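Local coordinates for protein sulfatase (Bacteroides fragilis CAG:558, PDB 6USS) that probably hydrolyses sulfate esters as a calcium-dependent arylsulfatase of the gut microbiome, captured here as a catalytic-site mutant, at residues A[187-196]-A[214-222]; A[232-243]-A[254-262]. The protein carries 1 engineered substitution. All coordinates share one frame; numbering follows the deposited sequence.

Overall arrangement
Contact 1 ties together two parts of the long loop between strand 185-187 and helix 231-247; contact 2 lays that helix against strand 253-258 of the large mixed sheet. They follow one another along the chain, their centres about 13 Å apart, and they touch: Y260 OH of contact 2 lies 2.7 Å from A188 O of contact 1, a probable hydrogen bond, and I187 packs on E238. Both border the calcium site formed by D42, D43, D322, N323 and the engineered C88. G193 lies about 8 Å from the calcium ion, and the side chain of Y260 about 9 Å.

Contact 1: A[187-196]-A[214-222]; sequences IAGHAGGGLA and PWFAVPGLD
F216 O accepts from the backbone N of A196 at 2.9 Å and has a water 2.7 Å away. The amide stands above the carbonyl plane, 63° out of it, and L195 CA adds a C-H...O contact to the same oxygen. The water is also within bonding distance of G194 O, with more acceptors in reach than it has protons, and need not donate to both oxygens at once. It bonds H190 NE2 at 2.8 Å, meeting the ring at its edge. H190 CG sits between its backbone N and carbonyl carbon (chi1 63°), which swings the imidazole across to 214-222. There P219 CG lies over one face, 4.1 Å from the ring centroid, as a CH-pi contact, while W215 O approaches the edge near CE1 at 3.4 Å. F216 presents a ring face to the glycine run: G194 CA lies over it, 4.0 Å from the centroid, and G194 N stands above its centre. Further along, V218 divides its branches between the two ends of 187-196, CG1 reaching A188 CB and CG2 touching L195 CB at 3.8 Å. K165 binds G193 O from outside. The chemistry implies a loop held chiefly through backbone oxygens, one water and ring faces, which leaves G192-G194 close-packed on F216, with G194 about 6 Å from the side chain of the calcium-binding D42.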
# COMPACT_ATOMS: atom_id res chain seq x y z
N ILE A 187 -0.57 -2.20 -10.08
CA ILE A 187 -0.04 -2.22 -11.43
C ILE A 187 -0.81 -1.17 -12.24
O ILE A 187 -2.01 -1.32 -12.49
CB ILE A 187 -0.15 -3.60 -12.10
CG1 ILE A 187 0.67 -4.64 -11.33
CG2 ILE A 187 0.28 -3.53 -13.55
CD1 ILE A 187 0.22 -6.10 -11.61
N ALA A 188 -0.11 -0.09 -12.62
CA ALA A 188 -0.56 0.91 -13.59
C ALA A 188 -1.72 1.79 -13.10
O ALA A 188 -2.33 2.51 -13.91
CB ALA A 188 -0.95 0.25 -14.92
N GLY A 189 -2.04 1.76 -11.81
CA GLY A 189 -3.20 2.48 -11.31
C GLY A 189 -2.82 3.87 -10.86
O GLY A 189 -1.92 4.05 -10.04
N HIS A 190 -3.52 4.87 -11.39
CA HIS A 190 -3.31 6.24 -10.95
C HIS A 190 -4.63 6.99 -11.09
O HIS A 190 -5.70 6.38 -11.09
CB HIS A 190 -2.14 6.87 -11.73
CG HIS A 190 -2.38 6.98 -13.20
ND1 HIS A 190 -2.30 8.19 -13.88
CD2 HIS A 190 -2.67 6.05 -14.14
CE1 HIS A 190 -2.54 7.99 -15.16
NE2 HIS A 190 -2.77 6.70 -15.34
N ALA A 191 -4.55 8.32 -11.19
CA ALA A 191 -5.75 9.14 -11.30
C ALA A 191 -6.34 9.15 -12.70
O ALA A 191 -7.50 9.53 -12.86
CB ALA A 191 -5.44 10.59 -10.90
N GLY A 192 -5.57 8.75 -13.70
CA GLY A 192 -6.06 8.72 -15.06
C GLY A 192 -7.21 7.76 -15.31
O GLY A 192 -7.14 6.57 -14.96
N GLY A 193 -8.27 8.26 -15.94
CA GLY A 193 -9.37 7.42 -16.37
C GLY A 193 -9.24 6.98 -17.82
O GLY A 193 -9.99 6.11 -18.27
N GLY A 194 -8.30 7.56 -18.57
CA GLY A 194 -8.08 7.13 -19.94
C GLY A 194 -6.67 6.65 -20.16
O GLY A 194 -5.97 6.35 -19.19
N LEU A 195 -6.22 6.58 -21.41
CA LEU A 195 -4.84 6.21 -21.69
C LEU A 195 -4.38 6.86 -22.98
O LEU A 195 -5.14 6.93 -23.95
CB LEU A 195 -4.64 4.69 -21.78
CG LEU A 195 -5.20 4.00 -23.01
CD1 LEU A 195 -4.54 2.64 -23.17
CD2 LEU A 195 -6.73 3.87 -22.88
N ALA A 196 -3.13 7.30 -22.98
CA ALA A 196 -2.60 8.02 -24.13
C ALA A 196 -2.49 7.12 -25.36
O ALA A 196 -2.81 7.54 -26.47
CB ALA A 196 -1.24 8.64 -23.78
N PRO A 214 1.71 13.56 -20.58
CA PRO A 214 0.26 13.72 -20.66
C PRO A 214 -0.46 13.01 -19.51
O PRO A 214 0.03 12.02 -18.97
CB PRO A 214 -0.10 13.08 -22.01
CG PRO A 214 1.06 12.19 -22.35
CD PRO A 214 2.27 12.85 -21.75
N TRP A 215 -1.62 13.56 -19.15
CA TRP A 215 -2.45 13.02 -18.06
C TRP A 215 -2.57 11.49 -18.07
O TRP A 215 -2.42 10.84 -17.03
CB TRP A 215 -3.86 13.61 -18.14
CG TRP A 215 -3.97 15.06 -17.79
CD1 TRP A 215 -2.95 15.93 -17.52
CD2 TRP A 215 -5.18 15.82 -17.68
NE1 TRP A 215 -3.46 17.18 -17.24
CE2 TRP A 215 -4.82 17.14 -17.33
CE3 TRP A 215 -6.54 15.51 -17.84
CZ2 TRP A 215 -5.77 18.14 -17.14
CZ3 TRP A 215 -7.48 16.51 -17.66
CH2 TRP A 215 -7.09 17.81 -17.32
N PHE A 216 -2.86 10.91 -19.24
CA PHE A 216 -3.26 9.51 -19.34
C PHE A 216 -2.12 8.60 -19.77
O PHE A 216 -2.37 7.47 -20.19
CB PHE A 216 -4.45 9.37 -20.29
CG PHE A 216 -5.69 10.13 -19.85
CD1 PHE A 216 -5.82 10.61 -18.55
CD2 PHE A 216 -6.72 10.37 -20.74
CE1 PHE A 216 -6.94 11.31 -18.14
CE2 PHE A 216 -7.85 11.08 -20.34
CZ PHE A 216 -7.96 11.55 -19.04
N ALA A 217 -0.87 9.05 -19.67
CA ALA A 217 0.24 8.12 -19.85
C ALA A 217 0.15 7.02 -18.80
O ALA A 217 -0.16 7.28 -17.62
CB ALA A 217 1.58 8.85 -19.74
N VAL A 218 0.39 5.78 -19.22
CA VAL A 218 0.19 4.61 -18.38
C VAL A 218 1.48 4.35 -17.58
O VAL A 218 2.53 4.12 -18.19
CB VAL A 218 -0.19 3.37 -19.19
CG1 VAL A 218 -0.59 2.23 -18.25
CG2 VAL A 218 -1.33 3.70 -20.14
N PRO A 219 1.43 4.38 -16.25
CA PRO A 219 2.63 4.12 -15.46
C PRO A 219 2.76 2.64 -15.15
O PRO A 219 1.84 1.84 -15.37
CB PRO A 219 2.38 4.94 -14.18
CG PRO A 219 0.88 4.95 -14.04
CD PRO A 219 0.28 4.79 -15.42
N GLY A 220 3.95 2.26 -14.67
CA GLY A 220 4.13 0.91 -14.17
C GLY A 220 4.41 -0.15 -15.21
O GLY A 220 4.38 -1.34 -14.87
N LEU A 221 4.68 0.21 -16.47
CA LEU A 221 4.92 -0.77 -17.53
C LEU A 221 6.18 -0.42 -18.31
O LEU A 221 6.25 -0.63 -19.54
CB LEU A 221 3.72 -0.87 -18.45
CG LEU A 221 2.40 -1.23 -17.75
CD1 LEU A 221 1.24 -1.08 -18.71
CD2 LEU A 221 2.46 -2.66 -17.17
N ASP A 222 7.18 0.12 -17.62
CA ASP A 222 8.35 0.68 -18.29
C ASP A 222 9.10 -0.39 -19.08
O ASP A 222 9.61 -0.11 -20.17
CB ASP A 222 9.27 1.36 -17.26
CG ASP A 222 8.64 2.63 -16.61
OD1 ASP A 222 7.40 2.77 -16.53
OD2 ASP A 222 9.42 3.49 -16.15
O HOH W 1 -3.23 6.06 -18.03

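Contact 2: A[232-243]-A[254-262]; sequences SEALTLEAIKAL and FLYMAHYAI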
# COMPACT_ATOMS: atom_id res chain seq x y z
N SER A 232 -3.22 -4.10 -23.05
CA SER A 232 -4.03 -5.16 -22.45
C SER A 232 -3.22 -6.43 -22.25
O SER A 232 -3.50 -7.20 -21.32
CB SER A 232 -5.25 -5.46 -23.32
OG SER A 232 -5.84 -4.27 -23.80
N GLU A 233 -2.25 -6.68 -23.13
CA GLU A 233 -1.35 -7.82 -22.96
C GLU A 233 -0.39 -7.56 -21.81
O GLU A 233 -0.20 -8.43 -20.93
CB GLU A 233 -0.59 -8.09 -24.26
CG GLU A 233 0.32 -9.34 -24.26
CD GLU A 233 -0.43 -10.64 -23.93
OE1 GLU A 233 -1.62 -10.78 -24.28
OE2 GLU A 233 0.19 -11.54 -23.31
N ALA A 234 0.21 -6.37 -21.78
CA ALA A 234 1.11 -6.01 -20.68
C ALA A 234 0.41 -6.13 -19.34
O ALA A 234 0.98 -6.65 -18.37
CB ALA A 234 1.63 -4.58 -20.87
N LEU A 235 -0.83 -5.65 -19.26
CA LEU A 235 -1.57 -5.73 -18.00
C LEU A 235 -1.78 -7.17 -17.58
O LEU A 235 -1.64 -7.51 -16.39
CB LEU A 235 -2.91 -4.99 -18.13
CG LEU A 235 -2.82 -3.47 -18.30
CD1 LEU A 235 -4.21 -2.83 -18.37
CD2 LEU A 235 -1.99 -2.88 -17.15
N THR A 236 -2.11 -8.04 -18.54
CA THR A 236 -2.32 -9.45 -18.22
C THR A 236 -1.03 -10.12 -17.72
O THR A 236 -1.06 -10.89 -16.76
CB THR A 236 -2.88 -10.19 -19.44
OG1 THR A 236 -3.98 -9.44 -19.97
CG2 THR A 236 -3.35 -11.57 -19.04
N LEU A 237 0.11 -9.84 -18.36
CA LEU A 237 1.34 -10.49 -17.93
C LEU A 237 1.77 -10.03 -16.54
O LEU A 237 2.27 -10.84 -15.75
CB LEU A 237 2.46 -10.24 -18.95
CG LEU A 237 2.17 -10.86 -20.31
CD1 LEU A 237 2.99 -10.13 -21.38
CD2 LEU A 237 2.44 -12.37 -20.30
N GLU A 238 1.57 -8.74 -16.21
CA GLU A 238 1.90 -8.30 -14.86
C GLU A 238 0.90 -8.81 -13.84
O GLU A 238 1.26 -9.10 -12.70
CB GLU A 238 2.00 -6.78 -14.80
CG GLU A 238 3.10 -6.23 -15.68
CD GLU A 238 4.51 -6.61 -15.21
OE1 GLU A 238 4.89 -6.28 -14.05
OE2 GLU A 238 5.25 -7.26 -15.99
N ALA A 239 -0.37 -8.93 -14.23
CA ALA A 239 -1.34 -9.57 -13.35
C ALA A 239 -0.95 -11.02 -13.08
O ALA A 239 -1.08 -11.52 -11.96
CB ALA A 239 -2.74 -9.49 -13.94
N ILE A 240 -0.47 -11.72 -14.11
CA ILE A 240 -0.10 -13.11 -13.90
C ILE A 240 1.05 -13.21 -12.90
O ILE A 240 1.03 -14.05 -11.99
CB ILE A 240 0.20 -13.80 -15.24
CG1 ILE A 240 -1.12 -13.99 -16.01
CG2 ILE A 240 0.90 -15.14 -15.01
CD1 ILE A 240 -1.05 -14.93 -17.19
N LYS A 241 2.05 -12.31 -12.99
CA LYS A 241 3.12 -12.38 -12.00
C LYS A 241 2.65 -11.96 -10.62
O LYS A 241 3.18 -12.46 -9.63
CB LYS A 241 4.34 -11.53 -12.39
CG LYS A 241 4.78 -11.64 -13.83
CD LYS A 241 5.63 -10.42 -14.21
CE LYS A 241 6.43 -10.63 -15.50
NZ LYS A 241 7.10 -9.35 -15.90
N ALA A 242 1.69 -11.04 -10.53
CA ALA A 242 1.18 -10.71 -9.21
C ALA A 242 0.49 -11.91 -8.57
O ALA A 242 0.52 -12.07 -7.34
CB ALA A 242 0.23 -9.53 -9.27
N LEU A 243 -0.11 -12.77 -9.41
CA LEU A 243 -0.80 -13.96 -8.95
C LEU A 243 0.18 -15.07 -8.57
O LEU A 243 -0.03 -15.78 -7.58
CB LEU A 243 -1.76 -14.45 -10.04
CG LEU A 243 -3.07 -13.69 -10.21
CD1 LEU A 243 -3.92 -14.32 -11.31
CD2 LEU A 243 -3.83 -13.67 -8.90
N PHE A 254 -7.54 -11.01 -3.72
CA PHE A 254 -8.56 -10.30 -4.46
C PHE A 254 -7.80 -9.53 -5.54
O PHE A 254 -6.92 -8.73 -5.22
CB PHE A 254 -9.35 -9.37 -3.55
CG PHE A 254 -10.19 -8.38 -4.28
CD1 PHE A 254 -11.33 -8.78 -4.95
CD2 PHE A 254 -9.85 -7.03 -4.30
CE1 PHE A 254 -12.12 -7.85 -5.63
CE2 PHE A 254 -10.63 -6.10 -4.98
CZ PHE A 254 -11.77 -6.51 -5.64
N LEU A 255 -8.08 -9.85 -6.79
CA LEU A 255 -7.49 -9.15 -7.92
C LEU A 255 -8.56 -8.29 -8.57
O LEU A 255 -9.57 -8.81 -9.05
CB LEU A 255 -6.92 -10.15 -8.92
CG LEU A 255 -6.56 -9.55 -10.28
CD1 LEU A 255 -5.57 -8.44 -10.10
CD2 LEU A 255 -6.00 -10.62 -11.22
N TYR A 256 -8.35 -6.97 -8.57
CA TYR A 256 -9.22 -6.06 -9.31
C TYR A 256 -8.57 -5.84 -10.67
O TYR A 256 -7.74 -4.95 -10.85
CB TYR A 256 -9.42 -4.74 -8.57
CG TYR A 256 -10.30 -3.71 -9.27
CD1 TYR A 256 -11.48 -4.07 -9.93
CD2 TYR A 256 -9.97 -2.35 -9.25
CE1 TYR A 256 -12.31 -3.11 -10.56
CE2 TYR A 256 -10.78 -1.39 -9.86
CZ TYR A 256 -11.95 -1.77 -10.51
OH TYR A 256 -12.72 -0.80 -11.11
N MET A 257 -8.96 -6.66 -11.64
CA MET A 257 -8.42 -6.57 -13.00
C MET A 257 -9.26 -5.56 -13.77
O MET A 257 -10.31 -5.91 -14.32
CB MET A 257 -8.42 -7.93 -13.67
CG MET A 257 -7.72 -7.96 -15.01
SD MET A 257 -5.93 -7.91 -14.78
CE MET A 257 -5.36 -7.65 -16.47
N ALA A 258 -8.81 -4.31 -13.82
CA ALA A 258 -9.59 -3.21 -14.39
C ALA A 258 -8.89 -2.70 -15.65
O ALA A 258 -8.01 -1.85 -15.58
CB ALA A 258 -9.77 -2.09 -13.36
N HIS A 259 -9.33 -3.21 -16.80
CA HIS A 259 -8.68 -2.90 -18.08
C HIS A 259 -8.83 -1.43 -18.45
O HIS A 259 -9.81 -0.77 -18.10
CB HIS A 259 -9.26 -3.77 -19.20
CG HIS A 259 -8.59 -5.09 -19.31
ND1 HIS A 259 -7.37 -5.25 -19.92
CD2 HIS A 259 -8.95 -6.32 -18.86
CE1 HIS A 259 -7.00 -6.52 -19.84
NE2 HIS A 259 -7.95 -7.19 -19.21
N TYR A 260 -7.82 -0.92 -19.17
CA TYR A 260 -8.01 0.36 -19.83
C TYR A 260 -8.83 0.19 -21.11
O TYR A 260 -9.56 1.12 -21.49
CB TYR A 260 -6.66 1.01 -20.13
CG TYR A 260 -6.04 1.63 -18.92
CD1 TYR A 260 -6.45 2.87 -18.47
CD2 TYR A 260 -5.04 0.98 -18.21
CE1 TYR A 260 -5.91 3.44 -17.35
CE2 TYR A 260 -4.49 1.53 -17.07
CZ TYR A 260 -4.92 2.78 -16.64
OH TYR A 260 -4.37 3.38 -15.52
N ALA A 261 -8.71 -0.96 -21.78
CA ALA A 261 -9.63 -1.31 -22.85
C ALA A 261 -11.06 -1.33 -22.33
O ALA A 261 -11.31 -1.77 -21.21
CB ALA A 261 -9.25 -2.68 -23.42
N ILE A 262 -12.01 -0.87 -23.14
CA ILE A 262 -11.83 -0.55 -24.55
C ILE A 262 -12.00 0.95 -24.81
O ILE A 262 -12.67 1.37 -25.77
CB ILE A 262 -12.82 -1.37 -25.39
CG1 ILE A 262 -14.25 -1.15 -24.86
CG2 ILE A 262 -12.43 -2.84 -25.36
CD1 ILE A 262 -15.33 -1.96 -25.58
O HOH W 2 -6.45 -2.93 -20.88
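L235 and Y260 cross at about a right angle, the leucine CD1 meeting the tyrosine ring at its edge, 3.9 Å from CD2. One turn further along helix 232-243, M257 reaches up from the strand. Its CG is anti to the backbone N (chi1 -173°) and the chain bends at chi2, which brings the thioether under the helix. SD rests 3.7 Å from A239 CB, and the terminal CE lies against L235 CB and the L235 carbonyl oxygen, while the side chain runs across that of T236 nearly perpendicularly. At the strand's beginning L255 lifts CD2 between A239 CB and L243 CD1, 4.2 Å from the latter. The alanine thus leaves room for two larger strand side chains; L255 also touches I161, and M257 touches C163, of strand 159-164.

Polar groups gather at the opposite end. The H259 ring turns its edge to the helix, with S232 O near its plane, 3.9 Å from CE1. That oxygen already accepts from T236 N and from T236 OG1, the hydroxyl at 2.7 Å and nearly along the C=O axis. H259 ND1 is held by a water at 2.7 Å, which also accepts from A261 N and joins S232 OG over a longer 3.3 Å. S298 of helix 283-308 bonds both H259 NE2 and T236 OG1, fixing the imidazole from its other nitrogen; the hydroxyl of Y260 has its partner in contact 1, at A188 O.

Helix and strand run antiparallel, 173° between their directions and 10.2 Å between axes. This is the helix-on-sheet layer of the alpha/beta sulfatase fold of the alkaline phosphatase clan, in which H259, just past the C-terminal end of the strand, lies about 6 Å, side chain to side chain, from the calcium-binding D42.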